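Local coordinates for protein Crov588 (Cafeteriavirus, PDB 6NYR) that is of unknown function but folds as a ring-shaped solenoid of leucine-rich FNIP repeats and may, like many leucine-rich-repeat proteins, bind other proteins, at residues K26-P31 with L49-I54; T35-E40 with V56-W61. One frame throughout, in Å; residues are numbered along the deposited sequence.

Interaction 1: K26-P31 with L49-I54; sequences KILSNP and LIPSNI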
ATOM      1  N   LYS A  26       7.944   2.231  35.667  1.00 89.13           N
ATOM      2  CA  LYS A  26       7.567   0.822  35.675  1.00 90.70           C
ATOM      3  C   LYS A  26       7.181   0.351  34.278  1.00 88.44           C
ATOM      4  O   LYS A  26       7.673  -0.677  33.799  1.00 86.41           O
ATOM      5  CB  LYS A  26       6.424   0.597  36.670  1.00 95.94           C
ATOM      6  CG  LYS A  26       5.157   1.398  36.392  1.00 97.50           C
ATOM      7  CD  LYS A  26       4.035   1.031  37.375  1.00 99.90           C
ATOM      8  CE  LYS A  26       4.347   1.492  38.799  1.00 99.81           C
ATOM      9  NZ  LYS A  26       4.340   2.977  38.935  1.00 98.42           N
ATOM     10  N   ILE A  27       6.308   1.101  33.600  1.00 88.85           N
ATOM     11  CA  ILE A  27       5.872   0.702  32.266  1.00 88.11           C
ATOM     12  C   ILE A  27       7.063   0.633  31.319  1.00 88.28           C
ATOM     13  O   ILE A  27       7.171  -0.285  30.496  1.00 88.79           O
ATOM     14  CB  ILE A  27       4.795   1.671  31.739  1.00 85.53           C
ATOM     15  CG1 ILE A  27       3.539   1.607  32.605  1.00 84.01           C
ATOM     16  CG2 ILE A  27       4.467   1.356  30.283  1.00 83.33           C
ATOM     17  CD1 ILE A  27       2.567   2.751  32.364  1.00 82.77           C
ATOM     18  N   LEU A  28       7.975   1.599  31.421  1.00 88.26           N
ATOM     19  CA  LEU A  28       9.082   1.698  30.480  1.00 88.54           C
ATOM     20  C   LEU A  28      10.218   0.732  30.790  1.00 92.74           C
ATOM     21  O   LEU A  28      11.114   0.570  29.954  1.00 94.94           O
ATOM     22  CB  LEU A  28       9.614   3.133  30.459  1.00 86.10           C
ATOM     23  CG  LEU A  28       8.603   4.193  30.016  1.00 85.53           C
ATOM     24  CD1 LEU A  28       9.157   5.597  30.223  1.00 83.75           C
ATOM     25  CD2 LEU A  28       8.197   3.981  28.561  1.00 84.32           C
ATOM     26  N   SER A  29      10.204   0.090  31.956  1.00 92.48           N
ATOM     27  CA  SER A  29      11.230  -0.883  32.309  1.00 91.06           C
ATOM     28  C   SER A  29      10.915  -2.296  31.820  1.00 89.98           C
ATOM     29  O   SER A  29      11.680  -3.220  32.115  1.00 92.26           O
ATOM     30  CB  SER A  29      11.433  -0.906  33.828  1.00 91.27           C
ATOM     31  OG  SER A  29      11.785   0.376  34.314  1.00 91.17           O
ATOM     32  N   ASN A  30       9.826  -2.487  31.082  1.00 87.74           N
ATOM     33  CA  ASN A  30       9.451  -3.804  30.570  1.00 89.66           C
ATOM     34  C   ASN A  30      10.576  -4.361  29.707  1.00 91.30           C
ATOM     35  O   ASN A  30      10.898  -3.771  28.666  1.00 87.18           O
ATOM     36  CB  ASN A  30       8.147  -3.662  29.784  1.00 88.66           C
ATOM     37  CG  ASN A  30       7.684  -4.962  29.169  1.00 89.59           C
ATOM     38  OD1 ASN A  30       8.326  -5.999  29.323  1.00 91.44           O
ATOM     39  ND2 ASN A  30       6.548  -4.918  28.482  1.00 88.40           N
ATOM     40  N   PRO A  31      11.188  -5.488  30.084  1.00 97.95           N
ATOM     41  CA  PRO A  31      12.423  -5.911  29.405  1.00 99.58           C
ATOM     42  C   PRO A  31      12.277  -6.336  27.950  1.00102.69           C
ATOM     43  O   PRO A  31      13.297  -6.677  27.337  1.00103.90           O
ATOM     44  CB  PRO A  31      12.908  -7.105  30.255  1.00100.74           C
ATOM     45  CG  PRO A  31      12.239  -6.944  31.581  1.00101.61           C
ATOM     46  CD  PRO A  31      10.897  -6.315  31.273  1.00101.08           C
ATOM     47  N   LEU A  49      14.362  10.108  33.444  1.00 82.67           N
ATOM     48  CA  LEU A  49      13.085   9.406  33.489  1.00 81.08           C
ATOM     49  C   LEU A  49      13.025   8.264  32.484  1.00 80.26           C
ATOM     50  O   LEU A  49      11.932   7.852  32.081  1.00 79.80           O
ATOM     51  CB  LEU A  49      11.945  10.393  33.238  1.00 79.71           C
ATOM     52  CG  LEU A  49      12.039  11.695  34.034  1.00 79.07           C
ATOM     53  CD1 LEU A  49      11.011  12.706  33.553  1.00 77.64           C
ATOM     54  CD2 LEU A  49      11.856  11.413  35.522  1.00 79.13           C
ATOM     55  N   ILE A  50      14.178   7.743  32.079  1.00 80.88           N
ATOM     56  CA  ILE A  50      14.235   6.697  31.063  1.00 79.88           C
ATOM     57  C   ILE A  50      15.061   5.525  31.577  1.00 79.37           C
ATOM     58  O   ILE A  50      16.274   5.677  31.790  1.00 78.06           O
ATOM     59  CB  ILE A  50      14.837   7.228  29.750  1.00 76.18           C
ATOM     60  CG1 ILE A  50      14.048   8.424  29.222  1.00 77.69           C
ATOM     61  CG2 ILE A  50      14.888   6.118  28.707  1.00 74.47           C
ATOM     62  CD1 ILE A  50      12.673   8.075  28.708  1.00 77.94           C
ATOM     63  N   PRO A  51      14.468   4.355  31.812  1.00 80.81           N
ATOM     64  CA  PRO A  51      15.272   3.205  32.241  1.00 81.84           C
ATOM     65  C   PRO A  51      16.243   2.810  31.134  1.00 83.96           C
ATOM     66  O   PRO A  51      16.117   3.212  29.975  1.00 85.00           O
ATOM     67  CB  PRO A  51      14.243   2.106  32.522  1.00 81.84           C
ATOM     68  CG  PRO A  51      13.010   2.523  31.790  1.00 82.10           C
ATOM     69  CD  PRO A  51      13.028   4.031  31.723  1.00 82.11           C
ATOM     70  N   SER A  52      17.221   1.990  31.506  1.00 83.44           N
ATOM     71  CA  SER A  52      18.333   1.682  30.618  1.00 81.65           C
ATOM     72  C   SER A  52      18.064   0.494  29.708  1.00 81.81           C
ATOM     73  O   SER A  52      18.963   0.088  28.965  1.00 81.69           O
ATOM     74  CB  SER A  52      19.602   1.420  31.437  1.00 80.31           C
ATOM     75  OG  SER A  52      19.416   0.338  32.329  1.00 81.79           O
ATOM     76  N   ASN A  53      16.858  -0.076  29.745  1.00 82.58           N
ATOM     77  CA  ASN A  53      16.521  -1.129  28.796  1.00 82.91           C
ATOM     78  C   ASN A  53      16.219  -0.589  27.401  1.00 79.19           C
ATOM     79  O   ASN A  53      16.384  -1.319  26.416  1.00 76.86           O
ATOM     80  CB  ASN A  53      15.315  -1.925  29.303  1.00 86.20           C
ATOM     81  CG  ASN A  53      14.097  -1.051  29.541  1.00 90.43           C
ATOM     82  OD1 ASN A  53      14.219   0.142  29.824  1.00 98.58           O
ATOM     83  ND2 ASN A  53      12.913  -1.644  29.425  1.00 86.80           N
ATOM     84  N   ILE A  54      15.788   0.666  27.281  1.00 79.49           N
ATOM     85  CA  ILE A  54      15.427   1.227  25.981  1.00 79.99           C
ATOM     86  C   ILE A  54      16.678   1.846  25.377  1.00 75.80           C
ATOM     87  O   ILE A  54      17.373   2.638  26.024  1.00 73.93           O
ATOM     88  CB  ILE A  54      14.262   2.228  26.098  1.00 81.67           C
ATOM     89  CG1 ILE A  54      14.647   3.627  26.572  1.00 81.52           C
ATOM     90  CG2 ILE A  54      13.156   1.637  27.003  1.00 83.75           C
ATOM     91  CD1 ILE A  54      15.219   4.512  25.475  1.00 80.56           C
TER
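Two polar contacts, both made by the side-chain amide of Asn-53, tie the segment 49-54 to the C-terminal end of the short helix 25-28. ND2 donates to the carbonyl O of Leu-28 across 2.9 Å, with an N-H...O angle of 152°, and the acceptor lies in the amide plane of Asn-53 while the donor sits on a lone pair of the carbonyl. The same ND2 makes a weak bond to Asn-30 O at 3.0 Å, poorly aligned at 125°, so one amide nitrogen spans the bend by which the chain leaves the helix. Asn-53 can reach it because CG takes the crowded position between the backbone N and the carbonyl carbon (chi1 58°). The type I turn from Pro-51 to Ile-54 presents both Pro-51 and Asn-53 to the other segment.

Apolar packing comes from the Pro-51 ring, whose CG rests 3.7 Å from Leu-28 CB. Carbons also crowd round Leu-28 O, the oxygen that Asn-53 ND2 binds: Pro-51 CG at 3.3 Å and Ile-54 CG2 at 3.7 Å. Ser-29 OG adds van der Waals contact, 3.5 Å from Pro-51 CB; its hydrogen bond runs instead to Tyr-25 O, back in the helix. Further out, the side chain of Leu-28 also packs on Leu-11 and Ile-36, and Asn-53 touches Ile-33.

Lying outside the consecutive parallel strands 35-37 and 56-58, the contact is consistent with the stacked connections of a leucine-rich-repeat solenoid, here near its N-terminal end.

Interaction 2: T35-E40 with V56-W61; sequences TIEFGE and VIKFGW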
ATOM      1  N   THR A  35      12.697   0.241  22.172  1.00 76.81           N
ATOM      2  CA  THR A  35      12.589   1.594  21.663  1.00 74.57           C
ATOM      3  C   THR A  35      11.379   2.292  22.262  1.00 70.57           C
ATOM      4  O   THR A  35      10.411   1.656  22.688  1.00 69.55           O
ATOM      5  CB  THR A  35      12.467   1.597  20.135  1.00 76.63           C
ATOM      6  OG1 THR A  35      11.088   1.463  19.772  1.00 80.74           O
ATOM      7  CG2 THR A  35      13.240   0.432  19.530  1.00 75.05           C
ATOM      8  N   ILE A  36      11.453   3.617  22.285  1.00 69.48           N
ATOM      9  CA  ILE A  36      10.313   4.468  22.595  1.00 68.70           C
ATOM     10  C   ILE A  36      10.060   5.343  21.377  1.00 68.02           C
ATOM     11  O   ILE A  36      10.997   5.931  20.824  1.00 67.34           O
ATOM     12  CB  ILE A  36      10.549   5.336  23.844  1.00 69.08           C
ATOM     13  CG1 ILE A  36      10.643   4.464  25.092  1.00 69.63           C
ATOM     14  CG2 ILE A  36       9.425   6.358  23.983  1.00 70.43           C
ATOM     15  CD1 ILE A  36      11.070   5.221  26.332  1.00 71.37           C
ATOM     16  N   GLU A  37       8.802   5.430  20.960  1.00 67.77           N
ATOM     17  CA  GLU A  37       8.386   6.343  19.904  1.00 65.90           C
ATOM     18  C   GLU A  37       7.505   7.423  20.519  1.00 68.44           C
ATOM     19  O   GLU A  37       6.436   7.122  21.061  1.00 71.96           O
ATOM     20  CB  GLU A  37       7.636   5.610  18.794  1.00 64.59           C
ATOM     21  CG  GLU A  37       8.518   4.756  17.900  1.00 66.80           C
ATOM     22  CD  GLU A  37       7.751   4.146  16.743  1.00 70.51           C
ATOM     23  OE1 GLU A  37       6.509   4.289  16.713  1.00 71.24           O
ATOM     24  OE2 GLU A  37       8.388   3.534  15.860  1.00 70.84           O
ATOM     25  N   PHE A  38       7.965   8.664  20.453  1.00 66.98           N
ATOM     26  CA  PHE A  38       7.181   9.813  20.875  1.00 66.05           C
ATOM     27  C   PHE A  38       6.497  10.442  19.666  1.00 63.79           C
ATOM     28  O   PHE A  38       6.892  10.231  18.515  1.00 64.77           O
ATOM     29  CB  PHE A  38       8.065  10.842  21.579  1.00 66.15           C
ATOM     30  CG  PHE A  38       8.523  10.414  22.947  1.00 67.60           C
ATOM     31  CD1 PHE A  38       7.648  10.438  24.024  1.00 68.32           C
ATOM     32  CD2 PHE A  38       9.825   9.995  23.159  1.00 68.53           C
ATOM     33  CE1 PHE A  38       8.066  10.050  25.285  1.00 68.08           C
ATOM     34  CE2 PHE A  38      10.248   9.605  24.419  1.00 69.00           C
ATOM     35  CZ  PHE A  38       9.367   9.631  25.482  1.00 68.81           C
ATOM     36  N   GLY A  39       5.451  11.215  19.943  1.00 65.11           N
ATOM     37  CA  GLY A  39       4.620  11.757  18.888  1.00 66.87           C
ATOM     38  C   GLY A  39       4.696  13.260  18.736  1.00 69.62           C
ATOM     39  O   GLY A  39       5.693  13.886  19.108  1.00 70.96           O
ATOM     40  N   GLU A  40       3.630  13.852  18.191  1.00 69.26           N
ATOM     41  CA  GLU A  40       3.645  15.277  17.891  1.00 67.02           C
ATOM     42  C   GLU A  40       3.655  16.108  19.167  1.00 65.73           C
ATOM     43  O   GLU A  40       4.474  17.020  19.321  1.00 64.90           O
ATOM     44  CB  GLU A  40       2.423  15.641  17.042  1.00 68.85           C
ATOM     45  CG  GLU A  40       2.503  17.000  16.366  1.00 68.72           C
ATOM     46  CD  GLU A  40       1.268  17.326  15.542  1.00 70.28           C
ATOM     47  OE1 GLU A  40       0.204  16.711  15.778  1.00 70.73           O
ATOM     48  OE2 GLU A  40       1.359  18.204  14.656  1.00 70.77           O
ATOM     49  N   VAL A  56      16.662   3.005  21.929  1.00 72.50           N
ATOM     50  CA  VAL A  56      16.274   3.800  20.773  1.00 69.11           C
ATOM     51  C   VAL A  56      15.162   4.743  21.206  1.00 69.51           C
ATOM     52  O   VAL A  56      14.164   4.304  21.790  1.00 69.67           O
ATOM     53  CB  VAL A  56      15.801   2.910  19.607  1.00 68.79           C
ATOM     54  CG1 VAL A  56      15.394   3.765  18.415  1.00 68.82           C
ATOM     55  CG2 VAL A  56      16.888   1.913  19.224  1.00 68.99           C
ATOM     56  N   ILE A  57      15.327   6.031  20.918  1.00 67.19           N
ATOM     57  CA  ILE A  57      14.310   7.042  21.199  1.00 66.83           C
ATOM     58  C   ILE A  57      14.020   7.758  19.887  1.00 66.28           C
ATOM     59  O   ILE A  57      14.838   8.557  19.412  1.00 65.16           O
ATOM     60  CB  ILE A  57      14.753   8.029  22.290  1.00 67.49           C
ATOM     61  CG1 ILE A  57      14.931   7.289  23.622  1.00 68.43           C
ATOM     62  CG2 ILE A  57      13.738   9.152  22.438  1.00 67.12           C
ATOM     63  CD1 ILE A  57      15.420   8.155  24.764  1.00 67.46           C
ATOM     64  N   LYS A  58      12.858   7.478  19.306  1.00 66.65           N
ATOM     65  CA  LYS A  58      12.431   8.050  18.036  1.00 67.69           C
ATOM     66  C   LYS A  58      11.324   9.057  18.308  1.00 65.70           C
ATOM     67  O   LYS A  58      10.321   8.722  18.946  1.00 64.80           O
ATOM     68  CB  LYS A  58      11.952   6.945  17.087  1.00 70.06           C
ATOM     69  CG  LYS A  58      11.781   7.378  15.638  1.00 75.75           C
ATOM     70  CD  LYS A  58      10.398   7.942  15.370  1.00 82.27           C
ATOM     71  CE  LYS A  58      10.185   8.203  13.881  1.00 83.90           C
ATOM     72  NZ  LYS A  58       9.809   6.976  13.125  1.00 84.76           N
ATOM     73  N   PHE A  59      11.512  10.294  17.847  1.00 64.25           N
ATOM     74  CA  PHE A  59      10.597  11.374  18.201  1.00 63.91           C
ATOM     75  C   PHE A  59       9.530  11.663  17.152  1.00 67.44           C
ATOM     76  O   PHE A  59       8.458  12.158  17.510  1.00 74.87           O
ATOM     77  CB  PHE A  59      11.379  12.668  18.474  1.00 60.97           C
ATOM     78  CG  PHE A  59      11.819  12.822  19.904  1.00 59.99           C
ATOM     79  CD1 PHE A  59      10.945  13.304  20.861  1.00 57.78           C
ATOM     80  CD2 PHE A  59      13.109  12.491  20.287  1.00 58.67           C
ATOM     81  CE1 PHE A  59      11.342  13.444  22.175  1.00 57.53           C
ATOM     82  CE2 PHE A  59      13.511  12.632  21.602  1.00 57.65           C
ATOM     83  CZ  PHE A  59      12.626  13.109  22.545  1.00 56.81           C
ATOM     84  N   GLY A  60       9.771  11.374  15.880  1.00 63.41           N
ATOM     85  CA  GLY A  60       8.777  11.688  14.869  1.00 65.12           C
ATOM     86  C   GLY A  60       8.894  13.116  14.381  1.00 65.22           C
ATOM     87  O   GLY A  60       8.931  14.051  15.187  1.00 63.58           O
ATOM     88  N   TRP A  61       8.911  13.295  13.058  1.00 67.10           N
ATOM     89  CA  TRP A  61       9.475  14.510  12.484  1.00 70.42           C
ATOM     90  C   TRP A  61       8.718  15.781  12.854  1.00 66.36           C
ATOM     91  O   TRP A  61       9.312  16.862  12.802  1.00 63.84           O
ATOM     92  CB  TRP A  61       9.572  14.366  10.959  1.00 74.29           C
ATOM     93  CG  TRP A  61       8.271  14.312  10.211  1.00 79.18           C
ATOM     94  CD1 TRP A  61       7.407  13.258  10.126  1.00 79.03           C
ATOM     95  CD2 TRP A  61       7.706  15.358   9.412  1.00 82.15           C
ATOM     96  NE1 TRP A  61       6.332  13.590   9.334  1.00 80.03           N
ATOM     97  CE2 TRP A  61       6.492  14.873   8.883  1.00 81.43           C
ATOM     98  CE3 TRP A  61       8.107  16.661   9.097  1.00 82.44           C
ATOM     99  CZ2 TRP A  61       5.673  15.648   8.060  1.00 81.43           C
ATOM    100  CZ3 TRP A  61       7.293  17.428   8.281  1.00 83.04           C
ATOM    101  CH2 TRP A  61       6.090  16.918   7.771  1.00 82.34           C
TER
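Three backbone hydrogen bonds join 35-40 to 56-61, along the parallel strands 35-37 and 56-58, whose axes are 4.7 Å apart. Ile-36 lends both its polar backbone atoms: its N donates to Val-56 O at 2.8 Å, and its O accepts from Lys-58 N at 2.9 Å, nearly along the C=O axis. Phe-38 N then donates to Lys-58 O, also at 2.8 Å, carrying the ladder one residue past the strand.

On the face bearing Thr-35, Glu-37, Val-56 and Lys-58, side chains run alongside their neighbours. Thr-35 CG2 lies 3.6 Å from Val-56 CB, and Glu-37 CG passes Lys-58 CB at 4.2 Å. The opposite face, with Ile-36 and Ile-57, is buried. This stacking of equivalent short strands from successive coils is the parallel ladder of a leucine-rich-repeat solenoid.

Just beyond the strands, Phe-38 and Phe-59 follow in register, their planes at 23° but slid apart so that the rings barely overlap. Phe-38 CD2 stands over one face of the Phe-59 ring, 3.9 Å from its CE1, while Ile-57 CG2 meets the Phe-38 ring at its edge. Ile-36 CG2 sits over one Phe-38 face, offset toward the rim.

The rings stack further on Phe-42 and Phe-65, respectively. Glu-37 OE1 is hydrogen-bonded to Thr-12 OG1, and Glu-37 OE2 remains 4.6 Å from Lys-58 NZ, so any attraction between these charges is probably only long-range.

How the interactions relate
Both contacts join the chain on and before strand 35-37 to the chain on and before strand 56-58, but at different distances from the centre of the chain: the centre of interaction 2 lies about 23 Å from it, that of interaction 1 about 33 Å. Interaction 2 is the more extensive, 436 against 259 Å² buried, and rests on regular backbone bonding with aliphatic and aromatic packing on its buried face. Interaction 1, partly buried as well, depends on a side-chain amide and a proline ring. The two meet at Ile-36 CD1, against which Leu-28 CD2, Ile-54 CG1 and Ile-50 CD1 pack.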